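Local coordinates for protein inositol monophosphatase (Zymomonas mobilis, PDB 4N81) that probably acts as a magnesium-dependent phosphatase of the inositol monophosphatase superfamily, hydrolysing phosphate monoesters such as inositol monophosphates, at residues Ala20-Ile23 and Ile24-Phe27; Asp39-Pro42 and Val43-Ala46; Leu249-Pro252 and Ala253-Met257; Met225-Trp228 and Gln229-Leu233; Tyr6-Asp9 and Ile10-Ala13. All blocks are in the same frame, centred on the assembly; numbering follows the deposited sequence.

Contact 1: Ala20-Ile23 and Ile24-Phe27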
loop_
_atom_site.group_PDB
_atom_site.type_symbol
_atom_site.label_atom_id
_atom_site.label_comp_id
_atom_site.label_asym_id
_atom_site.label_seq_id
_atom_site.Cartn_x
_atom_site.Cartn_y
_atom_site.Cartn_z
ATOM N N ALA A 20 5.395 14.319 16.442
ATOM C CA ALA A 20 4.882 14.383 15.072
ATOM C C ALA A 20 3.617 13.518 14.898
ATOM O O ALA A 20 2.636 13.934 14.225
ATOM C CB ALA A 20 5.982 13.913 14.064
ATOM N N ALA A 21 3.608 12.337 15.544
ATOM C CA ALA A 21 2.505 11.402 15.355
ATOM C C ALA A 21 1.227 12.033 15.872
ATOM O O ALA A 21 0.168 11.936 15.223
ATOM C CB ALA A 21 2.741 10.073 16.119
ATOM N N ASP A 22 1.315 12.620 17.066
ATOM C CA ASP A 22 0.086 13.163 17.649
ATOM C C ASP A 22 -0.420 14.336 16.845
ATOM O O ASP A 22 -1.618 14.614 16.844
ATOM C CB ASP A 22 0.284 13.612 19.099
ATOM C CG ASP A 22 0.581 12.438 20.025
ATOM O OD1 ASP A 22 1.171 12.646 21.111
ATOM O OD2 ASP A 22 0.222 11.303 19.646
ATOM N N ILE A 23 0.480 15.064 16.194
ATOM C CA ILE A 23 -0.033 16.163 15.363
ATOM C C ILE A 23 -0.672 15.690 14.044
ATOM O O ILE A 23 -1.701 16.210 13.603
ATOM C CB ILE A 23 1.106 17.130 15.070
ATOM C CG1 ILE A 23 1.430 17.905 16.341
ATOM C CG2 ILE A 23 0.771 18.048 13.893
ATOM C CD1 ILE A 23 2.835 18.507 16.335
ATOM N N ILE A 24 -0.038 14.699 13.424
ATOM C CA ILE A 24 -0.428 14.194 12.095
ATOM C C ILE A 24 -1.703 13.349 12.131
ATOM O O ILE A 24 -2.564 13.487 11.273
ATOM C CB ILE A 24 0.713 13.334 11.493
ATOM C CG1 ILE A 24 1.943 14.216 11.174
ATOM C CG2 ILE A 24 0.222 12.547 10.239
ATOM C CD1 ILE A 24 3.281 13.371 10.870
ATOM N N ARG A 25 -1.855 12.533 13.166
ATOM C CA ARG A 25 -2.960 11.553 13.192
ATOM C C ARG A 25 -4.372 12.138 12.943
ATOM O O ARG A 25 -5.122 11.608 12.116
ATOM C CB ARG A 25 -2.921 10.780 14.518
ATOM C CG ARG A 25 -3.865 9.595 14.640
ATOM C CD ARG A 25 -3.669 8.880 16.028
ATOM N NE ARG A 25 -2.352 8.233 16.117
ATOM C CZ ARG A 25 -1.359 8.662 16.906
ATOM N NH1 ARG A 25 -0.174 8.005 16.936
ATOM N NH2 ARG A 25 -1.554 9.731 17.674
ATOM N N PRO A 26 -4.728 13.257 13.607
ATOM C CA PRO A 26 -6.082 13.786 13.423
ATOM C C PRO A 26 -6.383 14.127 11.948
ATOM O O PRO A 26 -7.561 14.300 11.618
ATOM C CB PRO A 26 -6.097 15.064 14.284
ATOM C CG PRO A 26 -5.058 14.826 15.312
ATOM C CD PRO A 26 -3.997 13.983 14.664
ATOM N N PHE A 27 -5.357 14.423 11.139
ATOM C CA PHE A 27 -5.578 14.832 9.743
ATOM C C PHE A 27 -5.726 13.655 8.788
ATOM O O PHE A 27 -6.089 13.843 7.657
ATOM C CB PHE A 27 -4.434 15.708 9.245
ATOM C CG PHE A 27 -4.357 17.033 9.963
ATOM C CD1 PHE A 27 -3.417 17.250 10.972
ATOM C CD2 PHE A 27 -5.276 18.025 9.677
ATOM C CE1 PHE A 27 -3.361 18.456 11.641
ATOM C CE2 PHE A 27 -5.232 19.255 10.352
ATOM C CZ PHE A 27 -4.261 19.459 11.334
#

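Contact 2: Asp39-Pro42 and Val43-Ala46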
loop_
_atom_site.group_PDB
_atom_site.type_symbol
_atom_site.label_atom_id
_atom_site.label_comp_id
_atom_site.label_asym_id
_atom_site.label_seq_id
_atom_site.Cartn_x
_atom_site.Cartn_y
_atom_site.Cartn_z
ATOM N N ASP A 39 -4.009 26.736 -0.367
ATOM C CA ASP A 39 -3.901 25.313 -0.044
ATOM C C ASP A 39 -4.555 25.010 1.305
ATOM O O ASP A 39 -4.018 25.306 2.393
ATOM C CB ASP A 39 -2.408 24.898 -0.043
ATOM C CG ASP A 39 -2.176 23.430 0.318
ATOM O OD1 ASP A 39 -3.138 22.639 0.493
ATOM O OD2 ASP A 39 -0.988 23.033 0.396
ATOM N N HIS A 40 -5.727 24.398 1.228
ATOM C CA HIS A 40 -6.485 24.025 2.418
ATOM C C HIS A 40 -6.283 22.542 2.739
ATOM O O HIS A 40 -7.099 21.940 3.452
ATOM C CB HIS A 40 -7.948 24.295 2.147
ATOM C CG HIS A 40 -8.309 25.751 2.200
ATOM N ND1 HIS A 40 -9.392 26.214 2.918
ATOM C CD2 HIS A 40 -7.714 26.847 1.661
ATOM C CE1 HIS A 40 -9.488 27.531 2.767
ATOM N NE2 HIS A 40 -8.478 27.940 2.016
ATOM N N SER A 41 -5.274 21.905 2.149
ATOM C CA SER A 41 -5.160 20.439 2.314
ATOM C C SER A 41 -4.722 20.000 3.734
ATOM O O SER A 41 -3.861 20.629 4.360
ATOM C CB SER A 41 -4.211 19.828 1.275
ATOM O OG SER A 41 -2.882 20.171 1.607
ATOM N N PRO A 42 -5.311 18.894 4.236
ATOM C CA PRO A 42 -4.895 18.327 5.534
ATOM C C PRO A 42 -3.414 17.932 5.579
ATOM O O PRO A 42 -2.776 18.076 6.645
ATOM C CB PRO A 42 -5.757 17.052 5.663
ATOM C CG PRO A 42 -6.957 17.309 4.798
ATOM C CD PRO A 42 -6.453 18.169 3.638
ATOM N N VAL A 43 -2.863 17.450 4.458
ATOM C CA VAL A 43 -1.463 16.992 4.478
ATOM C C VAL A 43 -0.519 18.175 4.753
ATOM O O VAL A 43 0.474 18.066 5.484
ATOM C CB VAL A 43 -1.081 16.250 3.155
ATOM C CG1 VAL A 43 -0.960 17.249 1.967
ATOM C CG2 VAL A 43 0.227 15.430 3.348
ATOM N N THR A 44 -0.844 19.329 4.190
ATOM C CA THR A 44 -0.024 20.497 4.396
ATOM C C THR A 44 -0.113 20.982 5.842
ATOM O O THR A 44 0.924 21.331 6.463
ATOM C CB THR A 44 -0.466 21.631 3.402
ATOM O OG1 THR A 44 -0.186 21.179 2.063
ATOM C CG2 THR A 44 0.296 22.881 3.685
ATOM N N LYS A 45 -1.325 20.958 6.415
ATOM C CA LYS A 45 -1.441 21.347 7.815
ATOM C C LYS A 45 -0.662 20.407 8.734
ATOM O O LYS A 45 0.032 20.855 9.645
ATOM C CB LYS A 45 -2.914 21.320 8.281
ATOM C CG LYS A 45 -3.832 22.349 7.649
ATOM C CD LYS A 45 -5.108 22.512 8.471
ATOM C CE LYS A 45 -6.105 23.480 7.791
ATOM N NZ LYS A 45 -6.575 22.820 6.508
ATOM N N ALA A 46 -0.738 19.103 8.443
ATOM C CA ALA A 46 -0.110 18.080 9.261
ATOM C C ALA A 46 1.408 18.209 9.179
ATOM O O ALA A 46 2.099 18.186 10.184
ATOM C CB ALA A 46 -0.538 16.675 8.750
#

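Contact 3: Leu249-Pro252 and Ala253-Met257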
loop_
_atom_site.group_PDB
_atom_site.type_symbol
_atom_site.label_atom_id
_atom_site.label_comp_id
_atom_site.label_asym_id
_atom_site.label_seq_id
_atom_site.Cartn_x
_atom_site.Cartn_y
_atom_site.Cartn_z
ATOM N N LEU A 249 23.004 -9.820 -3.651
ATOM C CA LEU A 249 22.149 -9.436 -4.763
ATOM C C LEU A 249 22.464 -8.059 -5.314
ATOM O O LEU A 249 21.906 -7.682 -6.359
ATOM C CB LEU A 249 20.645 -9.484 -4.356
ATOM C CG LEU A 249 19.826 -10.524 -5.127
ATOM C CD1 LEU A 249 20.546 -11.845 -5.239
ATOM C CD2 LEU A 249 18.464 -10.708 -4.484
ATOM N N ILE A 250 23.343 -7.284 -4.644
ATOM C CA ILE A 250 23.448 -5.936 -5.199
ATOM C C ILE A 250 24.164 -5.928 -6.557
ATOM O O ILE A 250 23.759 -5.225 -7.460
ATOM C CB ILE A 250 24.052 -4.921 -4.161
ATOM C CG1 ILE A 250 24.171 -3.526 -4.789
ATOM C CG2 ILE A 250 25.415 -5.357 -3.712
ATOM C CD1 ILE A 250 24.007 -2.429 -3.706
ATOM N N GLU A 251 25.222 -6.723 -6.722
ATOM C CA GLU A 251 25.831 -6.787 -8.063
ATOM C C GLU A 251 24.909 -7.254 -9.222
ATOM O O GLU A 251 24.856 -6.600 -10.268
ATOM C CB GLU A 251 27.145 -7.591 -8.044
ATOM C CG GLU A 251 27.992 -7.416 -9.291
ATOM C CD GLU A 251 27.530 -8.296 -10.454
ATOM O OE1 GLU A 251 27.716 -7.888 -11.637
ATOM O OE2 GLU A 251 26.964 -9.378 -10.183
ATOM N N PRO A 252 24.233 -8.406 -9.062
ATOM C CA PRO A 252 23.297 -8.775 -10.132
ATOM C C PRO A 252 22.178 -7.787 -10.367
ATOM O O PRO A 252 21.800 -7.601 -11.506
ATOM C CB PRO A 252 22.730 -10.152 -9.682
ATOM C CG PRO A 252 23.150 -10.319 -8.292
ATOM C CD PRO A 252 24.379 -9.473 -8.045
ATOM N N ALA A 253 21.682 -7.137 -9.315
ATOM C CA ALA A 253 20.642 -6.160 -9.498
ATOM C C ALA A 253 21.131 -4.974 -10.330
ATOM O O ALA A 253 20.482 -4.561 -11.318
ATOM C CB ALA A 253 20.117 -5.657 -8.086
ATOM N N LEU A 254 22.292 -4.441 -9.981
ATOM C CA LEU A 254 22.799 -3.273 -10.743
ATOM C C LEU A 254 23.129 -3.712 -12.163
ATOM O O LEU A 254 22.844 -3.009 -13.111
ATOM C CB LEU A 254 24.015 -2.667 -10.034
ATOM C CG LEU A 254 23.706 -1.966 -8.708
ATOM C CD1 LEU A 254 25.039 -1.530 -8.007
ATOM C CD2 LEU A 254 22.771 -0.758 -8.885
ATOM N N SER A 255 23.687 -4.913 -12.304
ATOM C CA SER A 255 23.949 -5.463 -13.634
ATOM C C SER A 255 22.671 -5.523 -14.490
ATOM O O SER A 255 22.655 -5.088 -15.643
ATOM C CB SER A 255 24.491 -6.882 -13.498
ATOM O OG SER A 255 25.845 -6.877 -13.100
ATOM N N ALA A 256 21.598 -6.056 -13.908
ATOM C CA ALA A 256 20.344 -6.233 -14.645
ATOM C C ALA A 256 19.764 -4.866 -15.148
ATOM O O ALA A 256 19.079 -4.794 -16.161
ATOM C CB ALA A 256 19.308 -6.913 -13.716
ATOM N N MET A 257 20.027 -3.795 -14.408
ATOM C CA MET A 257 19.597 -2.431 -14.762
ATOM C C MET A 257 20.277 -1.864 -16.032
ATOM O O MET A 257 19.765 -0.912 -16.629
ATOM C CB MET A 257 19.804 -1.481 -13.556
ATOM C CG MET A 257 18.818 -1.748 -12.457
ATOM S SD MET A 257 19.188 -0.848 -10.943
ATOM C CE MET A 257 18.705 0.803 -11.461
#

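Contact 4: Met225-Trp228 and Gln229-Leu233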
loop_
_atom_site.group_PDB
_atom_site.type_symbol
_atom_site.label_atom_id
_atom_site.label_comp_id
_atom_site.label_asym_id
_atom_site.label_seq_id
_atom_site.Cartn_x
_atom_site.Cartn_y
_atom_site.Cartn_z
ATOM N N MET A 225 22.406 -0.510 1.487
ATOM C CA MET A 225 21.693 0.547 0.818
ATOM C C MET A 225 22.723 1.545 0.304
ATOM O O MET A 225 23.527 2.073 1.076
ATOM C CB MET A 225 20.686 1.188 1.783
ATOM C CG MET A 225 19.780 2.176 1.089
ATOM S SD MET A 225 18.385 2.584 2.192
ATOM C CE MET A 225 17.772 3.922 1.211
ATOM N N ARG A 226 22.734 1.724 -1.026
ATOM C CA ARG A 226 23.754 2.504 -1.690
ATOM C C ARG A 226 23.136 3.306 -2.840
ATOM O O ARG A 226 21.956 3.159 -3.135
ATOM C CB ARG A 226 24.783 1.549 -2.340
ATOM C CG ARG A 226 25.469 0.544 -1.374
ATOM C CD ARG A 226 26.553 1.274 -0.606
ATOM N NE ARG A 226 27.003 0.511 0.543
ATOM C CZ ARG A 226 27.902 -0.465 0.493
ATOM N NH1 ARG A 226 28.477 -0.811 -0.669
ATOM N NH2 ARG A 226 28.231 -1.091 1.627
ATOM N N ASP A 227 23.953 4.112 -3.524
ATOM C CA ASP A 227 23.489 4.644 -4.812
ATOM C C ASP A 227 23.698 3.635 -5.943
ATOM O O ASP A 227 24.077 2.490 -5.681
ATOM C CB ASP A 227 24.046 6.035 -5.149
ATOM C CG ASP A 227 25.543 6.037 -5.457
ATOM O OD1 ASP A 227 26.130 7.149 -5.381
ATOM O OD2 ASP A 227 26.123 4.974 -5.789
ATOM N N TRP A 228 23.387 4.039 -7.178
ATOM C CA TRP A 228 23.418 3.092 -8.318
ATOM C C TRP A 228 24.866 2.814 -8.809
ATOM O O TRP A 228 25.066 1.994 -9.694
ATOM C CB TRP A 228 22.551 3.607 -9.498
ATOM C CG TRP A 228 21.076 3.642 -9.176
ATOM C CD1 TRP A 228 20.440 3.248 -7.983
ATOM C CD2 TRP A 228 20.044 4.050 -10.061
ATOM N NE1 TRP A 228 19.059 3.406 -8.123
ATOM C CE2 TRP A 228 18.810 3.906 -9.385
ATOM C CE3 TRP A 228 20.049 4.542 -11.376
ATOM C CZ2 TRP A 228 17.577 4.231 -9.993
ATOM C CZ3 TRP A 228 18.820 4.865 -11.988
ATOM C CH2 TRP A 228 17.599 4.696 -11.289
ATOM N N GLN A 229 25.847 3.533 -8.272
ATOM C CA GLN A 229 27.268 3.207 -8.454
ATOM C C GLN A 229 27.850 2.384 -7.296
ATOM O O GLN A 229 29.080 2.249 -7.177
ATOM C CB GLN A 229 28.096 4.493 -8.644
ATOM C CG GLN A 229 27.895 5.167 -10.053
ATOM C CD GLN A 229 26.549 5.847 -10.154
ATOM O OE1 GLN A 229 26.218 6.698 -9.313
ATOM N NE2 GLN A 229 25.761 5.491 -11.175
ATOM N N ASN A 230 26.971 1.879 -6.434
ATOM C CA ASN A 230 27.348 1.123 -5.218
ATOM C C ASN A 230 28.178 1.976 -4.241
ATOM O O ASN A 230 28.968 1.439 -3.459
ATOM C CB ASN A 230 28.154 -0.152 -5.550
ATOM C CG ASN A 230 28.255 -1.102 -4.344
ATOM O OD1 ASN A 230 27.309 -1.214 -3.566
ATOM N ND2 ASN A 230 29.415 -1.735 -4.163
ATOM N N ARG A 231 27.988 3.293 -4.278
ATOM C CA ARG A 231 28.669 4.180 -3.338
ATOM C C ARG A 231 27.771 4.542 -2.146
ATOM O O ARG A 231 26.551 4.451 -2.244
ATOM C CB ARG A 231 29.113 5.476 -4.068
ATOM C CG ARG A 231 30.220 5.237 -5.133
ATOM C CD ARG A 231 30.521 6.535 -5.952
ATOM N NE ARG A 231 31.613 6.224 -6.891
ATOM C CZ ARG A 231 32.909 6.278 -6.630
ATOM N NH1 ARG A 231 33.384 6.741 -5.456
ATOM N NH2 ARG A 231 33.757 5.884 -7.588
ATOM N N PRO A 232 28.360 4.996 -1.031
ATOM C CA PRO A 232 27.533 5.405 0.130
ATOM C C PRO A 232 26.595 6.532 -0.169
ATOM O O PRO A 232 26.945 7.438 -0.926
ATOM C CB PRO A 232 28.549 5.990 1.109
ATOM C CG PRO A 232 29.847 5.396 0.727
ATOM C CD PRO A 232 29.796 5.153 -0.770
ATOM N N LEU A 233 25.418 6.507 0.443
ATOM C CA LEU A 233 24.482 7.597 0.306
ATOM C C LEU A 233 24.871 8.608 1.364
ATOM O O LEU A 233 25.266 8.250 2.489
ATOM C CB LEU A 233 23.068 7.085 0.558
ATOM C CG LEU A 233 22.577 6.109 -0.514
ATOM C CD1 LEU A 233 21.295 5.354 -0.115
ATOM C CD2 LEU A 233 22.345 6.941 -1.826
HETATM O O HOH W 1 24.928 4.146 1.982
HETATM O O HOH W 2 25.884 8.692 -3.218
HETATM O O HOH W 3 27.775 7.911 -7.883
HETATM O O HOH W 4 23.565 6.884 -8.465
#

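Contact 5: Tyr6-Asp9 and Ile10-Ala13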
loop_
_atom_site.group_PDB
_atom_site.type_symbol
_atom_site.label_atom_id
_atom_site.label_comp_id
_atom_site.label_asym_id
_atom_site.label_seq_id
_atom_site.Cartn_x
_atom_site.Cartn_y
_atom_site.Cartn_z
ATOM N N TYR A 6 24.957 6.725 20.909
ATOM C CA TYR A 6 23.882 7.679 20.587
ATOM C C TYR A 6 22.636 7.590 21.483
ATOM O O TYR A 6 21.546 8.051 21.103
ATOM C CB TYR A 6 23.439 7.506 19.110
ATOM C CG TYR A 6 24.556 7.828 18.173
ATOM C CD1 TYR A 6 25.410 6.834 17.719
ATOM C CD2 TYR A 6 24.782 9.131 17.772
ATOM C CE1 TYR A 6 26.461 7.115 16.872
ATOM C CE2 TYR A 6 25.827 9.434 16.925
ATOM C CZ TYR A 6 26.672 8.416 16.469
ATOM O OH TYR A 6 27.743 8.722 15.635
ATOM N N GLU A 7 22.759 6.986 22.659
ATOM C CA GLU A 7 21.557 6.682 23.446
ATOM C C GLU A 7 20.668 7.921 23.678
ATOM O O GLU A 7 19.432 7.857 23.537
ATOM C CB GLU A 7 22.005 6.134 24.815
ATOM C CG GLU A 7 20.904 5.832 25.810
ATOM C CD GLU A 7 21.472 5.457 27.202
ATOM O OE1 GLU A 7 22.611 4.927 27.258
ATOM O OE2 GLU A 7 20.782 5.700 28.233
ATOM N N ASP A 8 21.295 9.060 23.991
ATOM C CA ASP A 8 20.515 10.272 24.289
ATOM C C ASP A 8 19.774 10.787 23.056
ATOM O O ASP A 8 18.589 11.195 23.123
ATOM C CB ASP A 8 21.430 11.385 24.792
ATOM C CG ASP A 8 21.799 11.220 26.258
ATOM O OD1 ASP A 8 21.040 10.533 26.987
ATOM O OD2 ASP A 8 22.839 11.783 26.672
ATOM N N ASP A 9 20.479 10.732 21.919
ATOM C CA ASP A 9 19.889 11.131 20.648
ATOM C C ASP A 9 18.777 10.185 20.219
ATOM O O ASP A 9 17.790 10.613 19.583
ATOM C CB ASP A 9 20.954 11.216 19.541
ATOM C CG ASP A 9 21.968 12.343 19.790
ATOM O OD1 ASP A 9 23.159 12.181 19.429
ATOM O OD2 ASP A 9 21.556 13.411 20.302
ATOM N N ILE A 10 18.910 8.906 20.557
ATOM C CA ILE A 10 17.829 7.956 20.222
ATOM C C ILE A 10 16.580 8.297 21.031
ATOM O O ILE A 10 15.441 8.285 20.526
ATOM C CB ILE A 10 18.262 6.523 20.562
ATOM C CG1 ILE A 10 19.324 6.029 19.573
ATOM C CG2 ILE A 10 17.091 5.542 20.495
ATOM C CD1 ILE A 10 20.113 4.833 20.169
ATOM N N ARG A 11 16.805 8.662 22.297
ATOM C CA ARG A 11 15.657 9.009 23.122
ATOM C C ARG A 11 14.943 10.281 22.599
ATOM O O ARG A 11 13.703 10.354 22.499
ATOM C CB ARG A 11 16.116 9.183 24.588
ATOM C CG ARG A 11 14.974 9.521 25.544
ATOM C CD ARG A 11 15.518 9.655 27.010
ATOM N NE ARG A 11 16.663 8.767 27.242
ATOM C CZ ARG A 11 17.905 9.187 27.492
ATOM N NH1 ARG A 11 18.164 10.493 27.560
ATOM N NH2 ARG A 11 18.887 8.307 27.686
ATOM N N LEU A 12 15.745 11.269 22.205
ATOM C CA LEU A 12 15.166 12.473 21.621
ATOM C C LEU A 12 14.419 12.107 20.322
ATOM O O LEU A 12 13.325 12.595 20.061
ATOM C CB LEU A 12 16.288 13.460 21.268
ATOM C CG LEU A 12 15.870 14.817 20.675
ATOM C CD1 LEU A 12 14.802 15.433 21.561
ATOM C CD2 LEU A 12 17.069 15.794 20.538
ATOM N N ALA A 13 14.980 11.188 19.544
ATOM C CA ALA A 13 14.392 10.874 18.243
ATOM C C ALA A 13 13.012 10.248 18.436
ATOM O O ALA A 13 12.043 10.591 17.719
ATOM C CB ALA A 13 15.326 9.954 17.449
#

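Contact 1: Ala20-Ile23 and Ile24-Phe27
Ile24 N and Arg25 N give the last regular i to i+4 bonds of helix 7-24, to Ala20 O (2.9 Å) and Ala21 O (2.9 Å), before the backbone tightens into the 3-10 turn 25-27, where Phe27 N returns to Ile24 O. In this terminal turn the proline ring of Pro26 leaves no N-H for Asp22 O, and its CD lies against that oxygen instead, at 3.3 Å. On the outer side Asp22 and Arg25 run alongside each other and form a salt bridge: Arg25 NH2 reaches the anti lone pair of Asp22 OD2 at 3.1 Å, almost exactly in the guanidinium plane. The bend at chi3 (-67°) folds the guanidinium back over the helix, where Ala21 O lies over one face; NH1 also donates to Pro121 O. A leucine in place of Arg25 would probably leave the Asp22 carboxylate without this countercharge and Pro121 O without this donor. On the inner side Ile24 faces Phe94, Phe101 and Thr103, close to Ile88, a predicted magnesium ligand, while Phe27 leans on helix 42-61. The Phe27 ring turns its edge to the helix end, CD1 lying 3.3 Å from Ile23 O.

Contact 2: Asp39-Pro42 and Val43-Ala46
An N-terminal cap starts helix 42-61, with Ser41 as the N-cap residue and an Asx turn at Asp39 just before it. The Asp39 carboxylate ties the two together. Its OD2 accepts from the Thr44 hydroxyl OG1 at 2.6 Å, on the syn side and 28° out of the carboxylate plane, the two side chains meeting from opposite directions. Its OD1 takes two donors, Ser41 N at 2.8 Å, which closes the Asx turn, and Ser41 OG at 2.7 Å. With chi1 of 73°, Ser41 OG sits between its own backbone N and carbonyl carbon, turned to the first helical turn, where it accepts a weak capping bond from Thr44 N (3.4 Å). The negative carboxylate at this end of the helix would probably interact well with the helix dipole. Behind the cap, Lys45 N donates to Ser41 O at 3.3 Å and Ala46 N to Pro42 O at 2.9 Å, so helical bonding is soon established. The inner face is apolar: Val43 packs against Thr91, Phe94 and Ile95 of helix 91-95 and, with Ala46, against Ile88 of strand 88-89. Ala46 also meets Phe27, just beyond helix 7-24, as does the aliphatic chain of Lys45.

Contact 3: Leu249-Pro252 and Ala253-Met257
Ile250 with Leu254 and Glu251 with Ser255 mark the two faces of the C-terminal helix 250-257, the first pair packed and apolar, the second polar and at the surface. Four consecutive i to i+4 bonds join 249-252 to 253-257, from Ala253 N, Leu254 N, Ser255 N and Ala256 N to Leu249 O, Ile250 O, Glu251 O and Pro252 O, all at 2.9 to 3.0 Å. Pro252 lies near the start of the helix, where a missing N-H is probably of little cost. On the packed face Ile250 and Leu254, one turn apart, lie side by side and point the same way. The branch of Ile250 that meets its neighbour is CG1, which stands anti to the backbone N (chi1 179°) and comes within 3.9 Å of Leu254 CD1. Both side chains rest on Ile242 of strand 241-244. Ala253, small enough for a close approach, is buried between that strand, Leu200 of strand 200-203 and Ile174 of helix 165-175. The solvent face carries Glu251 and Ser255. Glu251 bends at chi2 (-81°), bringing its carboxylate along the helix toward the next turn. Ser255 is modelled in two conformers, and a bond from its hydroxyl to Glu251 OE1 belongs to one of them and is tentative. The neighbouring backbone is firm: Ala256 N lies 2.9 Å from Pro252 O, and Ala256 CB 3.4 Å from the same oxygen.

Contact 4: Met225-Trp228 and Gln229-Leu233
Backbone and carboxylate hydrogen bonds hold Asp227 to the residues that follow it. Asp227 N donates to Arg231 O at 2.9 Å, and Asn230 N returns to Asp227 O at 3.1 Å to close a type I turn. Asp227 OD2 accepts from Gln229 N and Arg231 N, both at 2.9 Å, which approach from opposite faces of the carboxylate plane. A chi1 of 69° folds the carboxylate back over the turn to receive them. An alanine at Asp227 would probably leave these two amides without their shared acceptor and the loop freer to move. Of the weaker polar contacts, Arg226 NH1 makes a weak hydrogen bond to Asn230 OD1, 3.1 Å away, and Arg226 NE has a long, weak ion pair with Glu219. Waters add further links: one joins Met225 O to Leu233 N, another Asp227 OD1 to Pro232 O. Apolar contacts close the inner side, where Met225 and Leu233 cross at about a right angle, Met225 CG 3.7 Å from Leu233 CD1, beside Phe211. The Trp228 indole donates through NE1 to Val241 O. A type I beta turn combined with an Asx turn at Asp227 thus follows strand 224-226, outermost in its sheet within the chain, and begins the connection to its antiparallel neighbour 241-244.

Contact 5: Tyr6-Asp9 and Ile10-Ala13
The first two turns of helix 7-24, begun by Tyr6 at the N-cap position, carry a salt-bridge network on their outer side. Arg11 is at its centre, between the carboxylates of Glu7 and Asp8. Asp8 lies alongside it, and one oxygen takes both terminal nitrogens: Asp8 OD1 is 2.9 Å from Arg11 NH1 and 3.2 Å from Arg11 NH2, the second bond weak. The approach is tilted, NH1 reaching OD1 on its anti side but 34° out of the carboxylate plane. Glu7 OE2 comes to the guanidinium edge, in its plane, as a salt bridge to Arg11 NH2 at 3.3 Å, with the two flat groups nearly perpendicular (89°). With CG anti to the backbone N (chi1 -179°) and a bend at chi3, Arg11 doubles back over the preceding turn, and Glu7 O lies over one guanidinium face. Beneath this, Ile10 N, Arg11 N, Leu12 N and Ala13 N make the helical bonds to Tyr6 O, Glu7 O, Asp8 O and Asp9 O. The inner side meets the large sheet: Tyr6 reaches strands 102-109 and 112-120 and bonds Glu109 through OH, Ala13 packs on Leu115 and Ile117, and buried Asp9 forms salt bridges with Arg62 and Arg81. The carboxylates of Glu7 and Asp8, in the first turn, are probably favourably placed for the helix dipole, and Arg11 probably offsets their mutual repulsion.

Overall arrangement
From the N terminus, contact 5 opens helix 7-24 against the seven-stranded sheet and contact 1 ends it, their centres about 21 Å apart. The chain then loops out to contact 2, which starts helix 42-61; contacts 1 and 2 touch through Phe27, which packs on Lys45 and Ala46 and so closes that loop between the two helices. Far along the chain, contact 4 turns at the end of strand 224-226, and contact 3 forms the C-terminal helix beside it, joined through Ile250 with Arg226 and Leu254 with the Trp228 carbonyl, on the five-stranded sheet. All five follow in series, without nesting or crossing. Contacts 1 and 3 lie on opposite sides of the chain's centre, about 39 Å apart between centres.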